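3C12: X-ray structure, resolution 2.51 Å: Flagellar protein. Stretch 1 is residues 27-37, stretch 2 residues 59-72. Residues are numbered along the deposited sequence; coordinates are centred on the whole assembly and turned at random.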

# COMPACT_ATOMS: atom_id res chain seq x y z
N GLY A 27 -4.65 13.23 18.77
CA GLY A 27 -4.47 13.48 17.35
C GLY A 27 -3.12 13.41 16.65
O GLY A 27 -2.07 13.44 17.29
N SER A 28 -3.21 13.32 15.32
CA SER A 28 -2.08 13.26 14.38
C SER A 28 -1.63 11.90 13.84
O SER A 28 -1.31 10.97 14.59
N ALA A 29 -1.64 11.81 12.52
CA ALA A 29 -1.23 10.62 11.79
C ALA A 29 -0.36 11.11 10.65
O ALA A 29 -0.76 11.98 9.89
N LYS A 30 0.84 10.56 10.53
CA LYS A 30 1.75 10.96 9.48
C LYS A 30 2.26 9.77 8.69
O LYS A 30 2.12 8.62 9.13
N GLY A 31 2.84 10.04 7.54
CA GLY A 31 3.36 8.98 6.70
C GLY A 31 4.02 9.58 5.47
O GLY A 31 4.25 10.78 5.40
N VAL A 32 4.32 8.73 4.49
CA VAL A 32 4.96 9.18 3.27
C VAL A 32 4.54 8.37 2.06
O VAL A 32 4.00 7.28 2.18
N VAL A 33 4.82 8.94 0.90
CA VAL A 33 4.50 8.32 -0.37
C VAL A 33 5.61 8.65 -1.35
O VAL A 33 6.25 9.69 -1.24
N ALA A 34 5.85 7.76 -2.30
CA ALA A 34 6.91 7.99 -3.27
C ALA A 34 6.38 8.55 -4.58
O ALA A 34 5.83 7.82 -5.40
N ALA A 35 6.55 9.86 -4.76
CA ALA A 35 6.12 10.57 -5.97
C ALA A 35 7.04 10.21 -7.13
O ALA A 35 8.26 10.21 -6.99
N THR A 36 6.44 9.91 -8.27
CA THR A 36 7.20 9.52 -9.44
C THR A 36 7.46 10.67 -10.41
O THR A 36 8.09 10.50 -11.45
N SER A 37 6.96 11.85 -10.06
CA SER A 37 7.13 13.01 -10.91
C SER A 37 6.96 14.27 -10.08
O SER A 37 6.56 14.20 -8.93
N PRO A 59 2.85 19.68 -2.52
CA PRO A 59 3.63 19.86 -3.74
C PRO A 59 4.80 18.87 -3.77
O PRO A 59 5.21 18.36 -2.72
N ALA A 60 5.32 18.61 -4.96
CA ALA A 60 6.44 17.69 -5.13
C ALA A 60 7.48 18.29 -6.07
O ALA A 60 7.36 18.20 -7.29
N SER A 61 8.50 18.89 -5.48
CA SER A 61 9.60 19.50 -6.21
C SER A 61 9.98 18.68 -7.44
O SER A 61 10.26 19.23 -8.51
N ALA A 62 9.99 17.36 -7.27
CA ALA A 62 10.32 16.41 -8.33
C ALA A 62 10.13 14.99 -7.80
O ALA A 62 9.75 14.80 -6.63
N ALA A 63 10.38 13.99 -8.65
CA ALA A 63 10.24 12.60 -8.25
C ALA A 63 10.98 12.38 -6.94
O ALA A 63 12.05 12.95 -6.71
N GLY A 64 10.41 11.56 -6.07
CA GLY A 64 11.05 11.29 -4.80
C GLY A 64 10.01 11.13 -3.72
O GLY A 64 8.81 11.10 -4.00
N GLU A 65 10.45 11.03 -2.48
CA GLU A 65 9.55 10.85 -1.36
C GLU A 65 8.80 12.13 -1.05
O GLU A 65 9.30 13.23 -1.27
N VAL A 66 7.58 11.98 -0.54
CA VAL A 66 6.75 13.10 -0.16
C VAL A 66 5.98 12.70 1.10
O VAL A 66 5.35 11.65 1.14
N SER A 67 6.06 13.53 2.13
CA SER A 67 5.39 13.26 3.40
C SER A 67 4.00 13.86 3.48
O SER A 67 3.66 14.77 2.73
N PHE A 68 3.20 13.35 4.40
CA PHE A 68 1.84 13.84 4.60
C PHE A 68 1.54 13.82 6.09
O PHE A 68 2.16 13.08 6.85
N ALA A 69 0.58 14.64 6.51
CA ALA A 69 0.21 14.70 7.92
C ALA A 69 -1.23 15.16 8.10
O ALA A 69 -1.62 16.22 7.61
N TRP A 70 -2.02 14.35 8.80
CA TRP A 70 -3.40 14.69 9.06
C TRP A 70 -3.52 15.05 10.53
O TRP A 70 -3.04 14.31 11.39
N ASP A 71 -4.14 16.19 10.80
CA ASP A 71 -4.32 16.68 12.16
C ASP A 71 -5.49 16.01 12.88
O ASP A 71 -5.77 16.32 14.03
N GLY A 72 -6.17 15.09 12.21
CA GLY A 72 -7.27 14.40 12.84
C GLY A 72 -8.59 15.13 12.83
O GLY A 72 -9.50 14.83 13.61

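The rule of this contact is that the backbone pays for the polar groups and the side chains are left to pack. Strand 29-35 runs antiparallel to strand 64-70, and the residues of the hydrogen-bonded pairs use both their N and their O across the gap. A29 N gives to W70 O at 3.1 Å and W70 N to A29 O at 2.9 Å; G31 N reaches F68 O at 3.2 Å and F68 N reaches G31 O at 3.0 Å; V33 N meets V66 O at 2.8 Å and V66 N meets V33 O at 2.7 Å. The last pair is uneven: G64 N to A35 O is 2.7 Å and nearly straight, whereas A35 N to G64 O, also 2.7 Å, is weak, bent to 128°. Several carbonyls take a CA-H contact as well, such as K30 CA to F68 O at 3.4 Å and V32 CA to V66 O at 3.3 Å.

No side-chain hydrogen bond crosses between the stretches. The carboxylate oxygens of E65, T36 OG1 and D71 OD2 are satisfied elsewhere in the structure, while S37 OG, W70 NE1 and D71 OD1 bond to residues flanking the stretches.

The face carrying A29, V33, A35, V66, F68 and W70 is the buried one. F68, with chi1 p, brings its ring back across the neighbouring strand, where G31 CA lies over one face, 3.7 Å from the ring centroid in a CH-pi contact. Glycine makes this possible: an ideal CB on G31 would stand 2.4 Å from F68 CZ, a clash. V32 N also lies 3.4 Å from F68 CE2, at an oblique position. Farther along, V66, chi1 t, sets CG2 3.6 Å from A35 CB, and A60 CB adds a looser apolar contact to A35 CB at 4.3 Å. V33 is also t and buried. W70, again t, leads its indole away from the other strand.

The opposite face holds K30, V32, A34, E65, S67 and A69, and most of it is exposed. V32 is the buried exception. In rotamer m it places CG1 3.4 Å from S67 OG, itself m, and its CB 4.0 Å from E65 CG, so the aliphatic part of the glutamate helps cover it. K30, chi1 p and then extended through chi3, carries its amine away from the partner strand.

Beyond the strand pairing, A63 CB rests 3.6 Å from T36 O and A60 CB 4.0 Å from S37 O, contacts of packing alone.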

# COMPACT_ATOMS: atom_id res chain seq x y z
CB SER A 28 -0.87 14.01 14.96
OG SER A 28 -1.14 15.41 14.99
CB ALA A 29 -2.44 9.90 11.25
CB LYS A 30 2.93 11.74 10.07
CG LYS A 30 3.83 10.93 11.01
CD LYS A 30 5.07 11.74 11.43
CE LYS A 30 5.98 10.97 12.37
NZ LYS A 30 5.35 10.72 13.70
CB VAL A 32 6.49 9.08 3.38
CG1 VAL A 32 6.99 10.00 4.46
CG2 VAL A 32 6.89 7.66 3.67
CB VAL A 33 3.17 8.85 -0.93
CG1 VAL A 33 3.00 8.40 -2.35
CG2 VAL A 33 2.02 8.36 -0.09
CB ALA A 34 7.67 6.71 -3.52
CB ALA A 35 6.15 12.07 -5.74
CB THR A 36 6.47 8.41 -10.20
OG1 THR A 36 5.15 8.85 -10.52
CG2 THR A 36 6.39 7.16 -9.35
CB SER A 37 6.09 12.98 -12.03
OG SER A 37 6.18 14.13 -12.87
CB PRO A 59 4.08 21.31 -3.66
CG PRO A 59 4.27 21.50 -2.20
CD PRO A 59 3.05 20.82 -1.60
CB ALA A 60 5.94 16.36 -5.67
CB SER A 61 10.80 19.64 -5.27
OG SER A 61 11.01 18.45 -4.52
CB ALA A 62 11.77 16.61 -8.77
CB ALA A 63 10.79 11.69 -9.32
CB GLU A 65 10.33 10.40 -0.12
CG GLU A 65 9.53 9.62 0.89
CD GLU A 65 10.37 9.15 2.05
OE1 GLU A 65 10.78 10.00 2.87
OE2 GLU A 65 10.62 7.93 2.15
CB VAL A 66 5.77 13.47 -1.29
CG1 VAL A 66 4.95 14.69 -0.88
CG2 VAL A 66 6.53 13.74 -2.57
CB SER A 67 6.22 13.82 4.56
OG SER A 67 7.56 13.35 4.50
CB PHE A 68 0.83 12.96 3.85
CG PHE A 68 0.60 11.61 4.46
CD1 PHE A 68 -0.16 11.47 5.61
CD2 PHE A 68 1.14 10.47 3.88
CE1 PHE A 68 -0.37 10.22 6.18
CE2 PHE A 68 0.94 9.22 4.44
CZ PHE A 68 0.18 9.09 5.59
CB ALA A 69 1.15 15.62 8.67
CB TRP A 70 -4.32 13.51 8.72
CG TRP A 70 -5.76 13.79 9.00
CD1 TRP A 70 -6.43 14.96 8.76
CD2 TRP A 70 -6.72 12.89 9.56
NE1 TRP A 70 -7.74 14.84 9.14
CE2 TRP A 70 -7.95 13.58 9.64
CE3 TRP A 70 -6.67 11.56 10.01
CZ2 TRP A 70 -9.11 12.99 10.14
CZ3 TRP A 70 -7.83 10.98 10.51
CH2 TRP A 70 -9.03 11.69 10.57
CB ASP A 71 -4.53 18.20 12.15
CG ASP A 71 -5.51 18.63 11.10
OD1 ASP A 71 -6.48 17.89 10.86
OD2 ASP A 71 -5.33 19.72 10.52